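Long-range contacts in glycoside hydrolase, GH17 family (Formosa sp. Hel1_33_131, PDB 6FCG), which probably hydrolyses internal beta-1,3-glucosidic bonds of the storage polysaccharide laminarin: residues 89-94 against 148-153; 325-330 against 412-417; 60-65 against 355-360. All coordinates share one frame; numbering follows the deposited sequence.

Contact 2 is the buried one: all seven of its touching residues are buried, and it joins two helices by aromatic and aliphatic packing beside a helix N-cap. Contact 3 lies at the surface between two loops, where the methylenes of an arginine lie over an indole face. Contact 1 is intermediate, partly buried, setting a loop on a helix through a forked valine and an arginine bond. Contacts 1 and 3 touch each other, L93 packing on R62 and Q65, and both meet the C-terminal tail of the second subunit. Contact 2 lies across the chain's centre from contact 1, about 38 Å between centres, and faces the third subunit instead.

Contact 1: 89-94 against 148-153; sequences YNVRLA and DRAVAL
Y89 and N90 open the loop between strand 83-87 and helix 95-109, with the Y89 hydroxyl hydrogen-bonded to E305 and the N90 carbonyl to T96 OG1. V91 then makes the main contact, its CA 6.2 Å from the CA of A150. With CG1 anti to its own carbonyl carbon (chi1 -60°), the two methyls diverge along the helix. V91 CG1 slides alongside L153 CD1 at 3.8 Å, whereas V91 CG2, in the crowded position between N and C, rests on the helix backbone 3.7 Å from A150 N, beside the CB atoms of R149 and A150. The V91 carbonyl supplies the polar part: R149 NE donates to V91 O over 3.0 Å at an N-H...O angle of 149°. The oxygen lies near the guanidinium plane, but the donor stands 42° out of the carbonyl plane. On the same edge of the guanidinium, R149 NH2 forms a salt bridge with E146, whose carboxylate also accepts from V91 N, so the one carboxylate bonds to both sides of the contact. R92 runs beside R149 in the same direction, its CG 3.8 Å from R149 NH2, with the two guanidinium planes nearly perpendicular. Their like charges are probably eased by separate counterions, E146 for R149 and the terminal carboxylate of H430 of the second subunit for R92. L93 CD2 lies over the rim of one face of the R92 guanidinium, 3.4 Å above its plane. A loop following one parallel strand and resting on the helix after the next strand fits the beta/alpha (TIM) barrel of this family.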
loop_
_atom_site.group_PDB
_atom_site.type_symbol
_atom_site.label_atom_id
_atom_site.label_comp_id
_atom_site.label_asym_id
_atom_site.label_seq_id
_atom_site.Cartn_x
_atom_site.Cartn_y
_atom_site.Cartn_z
ATOM N N TYR A 89 -25.442 28.523 -15.929
ATOM C CA TYR A 89 -24.952 27.348 -16.717
ATOM C C TYR A 89 -25.933 26.711 -17.711
ATOM O O TYR A 89 -25.523 26.254 -18.786
ATOM C CB TYR A 89 -24.372 26.287 -15.772
ATOM C CG TYR A 89 -23.076 26.750 -15.173
ATOM C CD1 TYR A 89 -23.068 27.533 -14.025
ATOM C CD2 TYR A 89 -21.853 26.444 -15.774
ATOM C CE1 TYR A 89 -21.877 28.018 -13.499
ATOM C CE2 TYR A 89 -20.657 26.894 -15.240
ATOM C CZ TYR A 89 -20.665 27.687 -14.106
ATOM O OH TYR A 89 -19.493 28.135 -13.554
ATOM N N ASN A 90 -27.208 26.673 -17.344
ATOM C CA ASN A 90 -28.220 26.248 -18.270
ATOM C C ASN A 90 -29.494 27.056 -18.119
ATOM O O ASN A 90 -29.679 27.775 -17.143
ATOM C CB ASN A 90 -28.526 24.774 -18.108
ATOM C CG ASN A 90 -29.150 24.454 -16.781
ATOM O OD1 ASN A 90 -28.432 24.240 -15.816
ATOM N ND2 ASN A 90 -30.452 24.406 -16.706
ATOM N N VAL A 91 -30.310 26.947 -19.152
ATOM C CA VAL A 91 -31.655 27.515 -19.215
ATOM C C VAL A 91 -32.741 26.449 -19.428
ATOM O O VAL A 91 -33.848 26.726 -19.872
ATOM C CB VAL A 91 -31.779 28.672 -20.215
ATOM C CG1 VAL A 91 -30.858 29.812 -19.859
ATOM C CG2 VAL A 91 -31.513 28.307 -21.695
ATOM N N ARG A 92 -32.413 25.210 -19.072
ATOM C CA ARG A 92 -33.336 24.084 -19.115
ATOM C C ARG A 92 -34.184 24.040 -17.840
ATOM O O ARG A 92 -35.398 23.868 -17.875
ATOM C CB ARG A 92 -32.509 22.800 -19.249
ATOM C CG ARG A 92 -33.208 21.590 -19.803
ATOM C CD ARG A 92 -32.317 20.362 -19.660
ATOM N NE ARG A 92 -32.875 19.547 -18.598
ATOM C CZ ARG A 92 -32.284 19.183 -17.478
ATOM N NH1 ARG A 92 -31.049 19.509 -17.195
ATOM N NH2 ARG A 92 -32.975 18.464 -16.618
ATOM N N LEU A 93 -33.520 24.082 -16.699
ATOM C CA LEU A 93 -34.194 24.129 -15.445
ATOM C C LEU A 93 -34.566 25.574 -15.219
ATOM O O LEU A 93 -34.015 26.474 -15.840
ATOM C CB LEU A 93 -33.275 23.579 -14.339
ATOM C CG LEU A 93 -32.774 22.120 -14.530
ATOM C CD1 LEU A 93 -31.865 21.680 -13.382
ATOM C CD2 LEU A 93 -33.912 21.105 -14.702
ATOM N N ALA A 94 -35.479 25.790 -14.282
ATOM C CA ALA A 94 -36.078 27.113 -14.000
ATOM C C ALA A 94 -35.112 28.124 -13.357
ATOM O O ALA A 94 -35.358 29.328 -13.407
ATOM C CB ALA A 94 -37.279 26.928 -13.084
ATOM N N ASP A 148 -33.102 28.613 -28.056
ATOM C CA ASP A 148 -34.343 29.408 -28.109
ATOM C C ASP A 148 -34.700 29.984 -26.743
ATOM O O ASP A 148 -35.083 31.146 -26.643
ATOM C CB ASP A 148 -35.564 28.602 -28.644
ATOM C CG ASP A 148 -35.437 28.192 -30.128
ATOM O OD1 ASP A 148 -34.613 28.773 -30.883
ATOM O OD2 ASP A 148 -36.143 27.234 -30.522
ATOM N N ARG A 149 -34.595 29.183 -25.695
ATOM C CA ARG A 149 -34.954 29.678 -24.366
ATOM C C ARG A 149 -33.996 30.781 -23.866
ATOM O O ARG A 149 -34.412 31.687 -23.148
ATOM C CB ARG A 149 -35.050 28.533 -23.366
ATOM C CG ARG A 149 -36.299 27.685 -23.509
ATOM C CD ARG A 149 -36.401 26.589 -22.446
ATOM N NE ARG A 149 -35.220 25.708 -22.348
ATOM C CZ ARG A 149 -35.029 24.542 -22.965
ATOM N NH1 ARG A 149 -35.924 24.062 -23.802
ATOM N NH2 ARG A 149 -33.893 23.861 -22.770
ATOM N N ALA A 150 -32.736 30.684 -24.253
ATOM C CA ALA A 150 -31.722 31.652 -23.895
ATOM C C ALA A 150 -32.058 32.972 -24.553
ATOM O O ALA A 150 -31.974 34.035 -23.937
ATOM C CB ALA A 150 -30.351 31.163 -24.345
ATOM N N VAL A 151 -32.407 32.884 -25.826
ATOM C CA VAL A 151 -32.787 34.055 -26.614
ATOM C C VAL A 151 -34.008 34.765 -26.015
ATOM O O VAL A 151 -33.985 35.983 -25.832
ATOM C CB VAL A 151 -33.031 33.653 -28.091
ATOM C CG1 VAL A 151 -33.785 34.732 -28.876
ATOM C CG2 VAL A 151 -31.708 33.333 -28.783
ATOM N N ALA A 152 -35.039 33.985 -25.696
ATOM C CA ALA A 152 -36.252 34.498 -25.052
ATOM C C ALA A 152 -35.941 35.251 -23.753
ATOM O O ALA A 152 -36.507 36.333 -23.509
ATOM C CB ALA A 152 -37.259 33.378 -24.782
ATOM N N LEU A 153 -35.044 34.697 -22.934
ATOM C CA LEU A 153 -34.630 35.368 -21.699
ATOM C C LEU A 153 -33.835 36.647 -21.946
ATOM O O LEU A 153 -34.037 37.618 -21.242
ATOM C CB LEU A 153 -33.842 34.421 -20.808
ATOM C CG LEU A 153 -34.692 33.269 -20.247
ATOM C CD1 LEU A 153 -33.786 32.269 -19.524
ATOM C CD2 LEU A 153 -35.824 33.758 -19.341
#

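Contact 2: 325-330 against 412-417; sequences DEYKEA and ALFLEV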
loop_
_atom_site.group_PDB
_atom_site.type_symbol
_atom_site.label_atom_id
_atom_site.label_comp_id
_atom_site.label_asym_id
_atom_site.label_seq_id
_atom_site.Cartn_x
_atom_site.Cartn_y
_atom_site.Cartn_z
ATOM N N ASP A 325 -8.249 24.088 1.627
ATOM C CA ASP A 325 -8.636 24.646 2.932
ATOM C C ASP A 325 -8.996 26.121 2.711
ATOM O O ASP A 325 -8.670 26.679 1.657
ATOM C CB ASP A 325 -7.522 24.488 3.993
ATOM C CG ASP A 325 -6.225 25.165 3.582
ATOM O OD1 ASP A 325 -6.219 26.418 3.513
ATOM O OD2 ASP A 325 -5.214 24.443 3.347
ATOM N N GLU A 326 -9.608 26.766 3.699
ATOM C CA GLU A 326 -10.098 28.129 3.515
ATOM C C GLU A 326 -9.014 29.187 3.371
ATOM O O GLU A 326 -9.254 30.258 2.766
ATOM C CB GLU A 326 -11.022 28.526 4.643
ATOM C CG GLU A 326 -12.322 27.733 4.641
ATOM C CD GLU A 326 -13.317 28.160 5.712
ATOM O OE1 GLU A 326 -13.200 29.286 6.254
ATOM O OE2 GLU A 326 -14.231 27.367 6.004
ATOM N N TYR A 327 -7.829 28.902 3.917
ATOM C CA TYR A 327 -6.708 29.839 3.858
ATOM C C TYR A 327 -6.128 29.892 2.451
ATOM O O TYR A 327 -5.918 30.967 1.882
ATOM C CB TYR A 327 -5.636 29.446 4.887
ATOM C CG TYR A 327 -4.452 30.386 5.008
ATOM C CD1 TYR A 327 -4.635 31.741 5.288
ATOM C CD2 TYR A 327 -3.149 29.917 4.912
ATOM C CE1 TYR A 327 -3.553 32.604 5.432
ATOM C CE2 TYR A 327 -2.063 30.772 5.061
ATOM C CZ TYR A 327 -2.273 32.109 5.324
ATOM O OH TYR A 327 -1.202 32.941 5.467
ATOM N N LYS A 328 -5.846 28.731 1.884
ATOM C CA LYS A 328 -5.305 28.697 0.538
ATOM C C LYS A 328 -6.326 29.197 -0.468
ATOM O O LYS A 328 -5.932 29.785 -1.461
ATOM C CB LYS A 328 -4.803 27.307 0.155
ATOM C CG LYS A 328 -3.591 26.895 0.946
ATOM C CD LYS A 328 -2.901 25.734 0.280
ATOM C CE LYS A 328 -2.834 24.485 1.144
ATOM N NZ LYS A 328 -1.913 24.349 2.232
ATOM N N GLU A 329 -7.614 28.947 -0.217
ATOM C CA GLU A 329 -8.680 29.487 -1.065
ATOM C C GLU A 329 -8.644 31.011 -1.086
ATOM O O GLU A 329 -8.745 31.631 -2.157
ATOM C CB GLU A 329 -10.069 29.029 -0.602
ATOM C CG GLU A 329 -11.194 29.627 -1.430
ATOM C CD GLU A 329 -12.555 29.357 -0.863
ATOM O OE1 GLU A 329 -13.364 28.995 -1.705
ATOM O OE2 GLU A 329 -12.837 29.521 0.373
ATOM N N ALA A 330 -8.526 31.603 0.089
ATOM C CA ALA A 330 -8.432 33.052 0.195
ATOM C C ALA A 330 -7.212 33.608 -0.547
ATOM O O ALA A 330 -7.318 34.597 -1.279
ATOM C CB ALA A 330 -8.401 33.476 1.653
ATOM N N ALA A 412 -7.537 28.534 14.987
ATOM C CA ALA A 412 -8.284 27.280 14.778
ATOM C C ALA A 412 -8.252 26.821 13.322
ATOM O O ALA A 412 -8.225 25.629 13.039
ATOM C CB ALA A 412 -9.716 27.417 15.233
ATOM N N LEU A 413 -8.228 27.782 12.408
ATOM C CA LEU A 413 -8.078 27.482 10.995
ATOM C C LEU A 413 -6.694 26.917 10.700
ATOM O O LEU A 413 -6.547 25.884 10.056
ATOM C CB LEU A 413 -8.333 28.736 10.163
ATOM C CG LEU A 413 -8.038 28.659 8.669
ATOM C CD1 LEU A 413 -8.820 27.525 8.012
ATOM C CD2 LEU A 413 -8.334 30.005 8.021
ATOM N N PHE A 414 -5.684 27.611 11.176
ATOM C CA PHE A 414 -4.312 27.243 10.902
ATOM C C PHE A 414 -3.965 25.839 11.360
ATOM O O PHE A 414 -3.188 25.154 10.687
ATOM C CB PHE A 414 -3.340 28.296 11.482
ATOM C CG PHE A 414 -3.131 29.477 10.588
ATOM C CD1 PHE A 414 -4.090 29.857 9.643
ATOM C CD2 PHE A 414 -1.988 30.229 10.690
ATOM C CE1 PHE A 414 -3.881 30.955 8.820
ATOM C CE2 PHE A 414 -1.788 31.331 9.872
ATOM C CZ PHE A 414 -2.739 31.697 8.935
ATOM N N LEU A 415 -4.535 25.393 12.476
ATOM C CA LEU A 415 -4.331 24.003 12.901
ATOM C C LEU A 415 -4.782 22.993 11.842
ATOM O O LEU A 415 -4.109 21.973 11.627
ATOM C CB LEU A 415 -5.009 23.724 14.240
ATOM C CG LEU A 415 -4.415 24.409 15.481
ATOM C CD1 LEU A 415 -5.269 24.115 16.712
ATOM C CD2 LEU A 415 -2.981 23.963 15.747
ATOM N N GLU A 416 -5.904 23.287 11.178
ATOM C CA GLU A 416 -6.439 22.405 10.150
ATOM C C GLU A 416 -5.678 22.517 8.829
ATOM O O GLU A 416 -5.677 21.560 8.075
ATOM C CB GLU A 416 -7.909 22.665 9.885
ATOM C CG GLU A 416 -8.812 22.597 11.102
ATOM C CD GLU A 416 -10.281 22.307 10.750
ATOM O OE1 GLU A 416 -10.580 22.331 9.547
ATOM O OE2 GLU A 416 -11.151 22.071 11.625
ATOM N N VAL A 417 -5.035 23.645 8.554
ATOM C CA VAL A 417 -4.286 23.813 7.303
ATOM C C VAL A 417 -2.999 22.962 7.310
ATOM O O VAL A 417 -2.271 22.956 8.283
ATOM C CB VAL A 417 -3.876 25.301 7.068
ATOM C CG1 VAL A 417 -3.017 25.426 5.824
ATOM C CG2 VAL A 417 -5.066 26.244 6.912
#
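Short segments of helices 326-330 and 412-416 cross almost perpendicularly, at 96° with their axes 10.4 Å apart, and the backbones come nearest where D325 CA lies 6.2 Å from V417 CA. D325 holds the N-cap position of its helix. Its CG sits between backbone N and carbonyl carbon, which turns OD1 back over the first turn, where it accepts from K328 N at 2.9 Å in a nearly straight bond (172°) and from Y327 N in a weak one. The other oxygen, D325 OD2, forms a salt bridge of 3.5 Å with K328 NZ. Bends at chi3 and chi4 bring that amine round, and it donates as well to the carbonyl of E418. V417 crosses the capping carboxylate at about a right angle, CG1 lying 3.5 Å from D325 OD2 and CG2 reaching D325 OD1 and Y327 CB, so that aliphatic carbon shields the cap. Y327, with CG anti to its backbone N, offers a ring face to the edge of F414. This edge-to-face pair has ring centroids 4.7 Å apart and planes at 57°. F414 CE1 is poised over the centre of the tyrosine ring, 3.6 Å above its plane, with F414 CZ beside it over the CE1-CZ side. L413 fills in next to them, its CD2 4.2 Å from Y327 CB and its CD1 beside E326 CB. L267 of helix 266-294 touches both aromatic side chains, and L415 of the third subunit packs on F414 and V417. What results is near-orthogonal helix packing around an aspartate-capped N-terminus, joining the helix that follows strand 301-305 of the parallel barrel sheet to the C-terminal helix 410-416.

Contact 3: 60-65 against 355-360; sequences KSRDFQ and EPWKDA
The indole of W357 is covered on both faces and held at one edge. Over one face runs the aliphatic part of R62: its CG stands 3.5 Å above the ring plane, and R62 CD lies 3.5 Å from the centroid of the W357 six-membered ring, only 5° off the normal, a clear CH-pi contact. K358 CG covers the opposite face, offset toward the rim. At the edge, and in the indole plane, W357 NE1 donates to E355 OE2 at 2.9 Å and 169°, fixing the ring's rotation. A bend at chi3 brings the R62 guanidinium to within 19° of parallel with the indole, though its approach is oblique; its NH1 pairs with the terminal carboxylate of H430 of the second subunit. The backbones also meet, K60 CA being 3.8 Å from W357 CA. There K60 O lies 3.5 Å from W357 CA in a CA-H...O contact and 3.4 Å from A360 CB. Two turns shape the loops: a type I turn from E355 to K358, and an ST turn in which S61 OG accepts from D63 N. An alanine in place of W357 would remove the surface under R62 CG and CD and would probably leave R62 less well positioned for H430 of the second subunit. Y57 meets the indole edge-to-face. The 60-65 loop belongs to the link from strand 50-53 to helix 68-80, and the 355-360 loop to the run from helix 326-342 to helix 384-388, so the contact places the loop after the first strand of the sheet against one late in the chain.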
loop_
_atom_site.group_PDB
_atom_site.type_symbol
_atom_site.label_atom_id
_atom_site.label_comp_id
_atom_site.label_asym_id
_atom_site.label_seq_id
_atom_site.Cartn_x
_atom_site.Cartn_y
_atom_site.Cartn_z
ATOM N N LYS A 60 -29.152 18.756 -1.897
ATOM C CA LYS A 60 -28.328 17.782 -2.606
ATOM C C LYS A 60 -28.870 17.353 -3.982
ATOM O O LYS A 60 -28.303 16.466 -4.620
ATOM C CB LYS A 60 -28.122 16.551 -1.728
ATOM C CG LYS A 60 -27.433 16.811 -0.394
ATOM C CD LYS A 60 -27.401 15.513 0.424
ATOM C CE LYS A 60 -26.978 15.718 1.872
ATOM N NZ LYS A 60 -25.497 15.641 1.997
ATOM N N SER A 61 -29.967 17.955 -4.421
ATOM C CA SER A 61 -30.498 17.733 -5.753
ATOM C C SER A 61 -31.058 19.045 -6.310
ATOM O O SER A 61 -31.616 19.879 -5.574
ATOM C CB SER A 61 -31.613 16.681 -5.734
ATOM O OG SER A 61 -32.158 16.500 -7.039
ATOM N N ARG A 62 -30.857 19.226 -7.606
ATOM C CA ARG A 62 -31.388 20.372 -8.305
ATOM C C ARG A 62 -32.900 20.271 -8.538
ATOM O O ARG A 62 -33.523 21.236 -8.955
ATOM C CB ARG A 62 -30.629 20.580 -9.619
ATOM C CG ARG A 62 -29.160 20.963 -9.436
ATOM C CD ARG A 62 -28.507 21.229 -10.792
ATOM N NE ARG A 62 -28.612 20.041 -11.658
ATOM C CZ ARG A 62 -28.514 20.029 -12.981
ATOM N NH1 ARG A 62 -28.287 21.138 -13.688
ATOM N NH2 ARG A 62 -28.623 18.881 -13.610
ATOM N N ASP A 63 -33.473 19.101 -8.272
ATOM C CA ASP A 63 -34.926 18.943 -8.183
ATOM C C ASP A 63 -35.543 19.901 -7.160
ATOM O O ASP A 63 -36.650 20.345 -7.343
ATOM C CB ASP A 63 -35.280 17.491 -7.830
ATOM C CG ASP A 63 -34.904 16.480 -8.950
ATOM O OD1 ASP A 63 -34.539 16.875 -10.080
ATOM O OD2 ASP A 63 -34.966 15.269 -8.697
ATOM N N PHE A 64 -34.806 20.215 -6.097
ATOM C CA PHE A 64 -35.191 21.222 -5.125
ATOM C C PHE A 64 -34.721 22.606 -5.598
ATOM O O PHE A 64 -33.655 23.114 -5.205
ATOM C CB PHE A 64 -34.627 20.872 -3.722
ATOM C CG PHE A 64 -35.092 19.522 -3.173
ATOM C CD1 PHE A 64 -36.390 19.353 -2.690
ATOM C CD2 PHE A 64 -34.204 18.421 -3.121
ATOM C CE1 PHE A 64 -36.801 18.129 -2.179
ATOM C CE2 PHE A 64 -34.609 17.197 -2.615
ATOM C CZ PHE A 64 -35.909 17.054 -2.137
ATOM N N GLN A 65 -35.530 23.209 -6.460
ATOM C CA GLN A 65 -35.266 24.564 -6.980
ATOM C C GLN A 65 -35.376 25.612 -5.883
ATOM O O GLN A 65 -36.327 25.585 -5.117
ATOM C CB GLN A 65 -36.264 24.938 -8.084
ATOM C CG GLN A 65 -36.031 24.203 -9.402
ATOM C CD GLN A 65 -34.737 24.630 -10.086
ATOM O OE1 GLN A 65 -34.303 25.778 -9.969
ATOM N NE2 GLN A 65 -34.091 23.696 -10.775
ATOM N N GLU A 355 -22.344 24.425 -3.139
ATOM C CA GLU A 355 -23.483 23.786 -3.762
ATOM C C GLU A 355 -23.354 22.282 -3.562
ATOM O O GLU A 355 -22.623 21.616 -4.286
ATOM C CB GLU A 355 -23.525 24.157 -5.242
ATOM C CG GLU A 355 -23.953 25.615 -5.479
ATOM C CD GLU A 355 -24.551 25.842 -6.854
ATOM O OE1 GLU A 355 -23.801 26.155 -7.829
ATOM O OE2 GLU A 355 -25.763 25.641 -6.996
ATOM N N PRO A 356 -24.073 21.750 -2.564
ATOM C CA PRO A 356 -23.902 20.342 -2.219
ATOM C C PRO A 356 -24.557 19.293 -3.141
ATOM O O PRO A 356 -24.439 18.108 -2.869
ATOM C CB PRO A 356 -24.467 20.256 -0.808
ATOM C CG PRO A 356 -25.463 21.341 -0.723
ATOM C CD PRO A 356 -25.214 22.343 -1.833
ATOM N N TRP A 357 -25.213 19.704 -4.226
ATOM C CA TRP A 357 -25.727 18.742 -5.234
ATOM C C TRP A 357 -24.644 18.223 -6.228
ATOM O O TRP A 357 -24.925 17.305 -6.980
ATOM C CB TRP A 357 -26.891 19.361 -6.040
ATOM C CG TRP A 357 -26.500 20.620 -6.745
ATOM C CD1 TRP A 357 -26.612 21.876 -6.273
ATOM C CD2 TRP A 357 -25.925 20.733 -8.052
ATOM N NE1 TRP A 357 -26.143 22.777 -7.194
ATOM C CE2 TRP A 357 -25.701 22.099 -8.291
ATOM C CE3 TRP A 357 -25.585 19.816 -9.043
ATOM C CZ2 TRP A 357 -25.128 22.573 -9.463
ATOM C CZ3 TRP A 357 -25.017 20.287 -10.214
ATOM C CH2 TRP A 357 -24.789 21.663 -10.413
ATOM N N LYS A 358 -23.464 18.844 -6.256
ATOM C CA LYS A 358 -22.510 18.607 -7.325
ATOM C C LYS A 358 -21.814 17.277 -7.173
ATOM O O LYS A 358 -21.491 16.633 -8.167
ATOM C CB LYS A 358 -21.493 19.746 -7.434
ATOM C CG LYS A 358 -22.091 20.991 -8.066
ATOM C CD LYS A 358 -21.418 22.281 -7.590
ATOM C CE LYS A 358 -20.496 22.981 -8.580
ATOM N NZ LYS A 358 -19.846 22.205 -9.642
ATOM N N ASP A 359 -21.546 16.897 -5.940
ATOM C CA ASP A 359 -21.114 15.543 -5.593
ATOM C C ASP A 359 -22.100 15.078 -4.499
ATOM O O ASP A 359 -21.780 15.021 -3.315
ATOM C CB ASP A 359 -19.633 15.533 -5.128
ATOM C CG ASP A 359 -19.016 14.130 -5.057
ATOM O OD1 ASP A 359 -19.747 13.112 -5.169
ATOM O OD2 ASP A 359 -17.774 14.067 -4.861
ATOM N N ALA A 360 -23.313 14.774 -4.952
ATOM C CA ALA A 360 -24.456 14.548 -4.071
ATOM C C ALA A 360 -24.224 13.453 -3.033
ATOM O O ALA A 360 -24.556 13.636 -1.883
ATOM C CB ALA A 360 -25.694 14.241 -4.904
#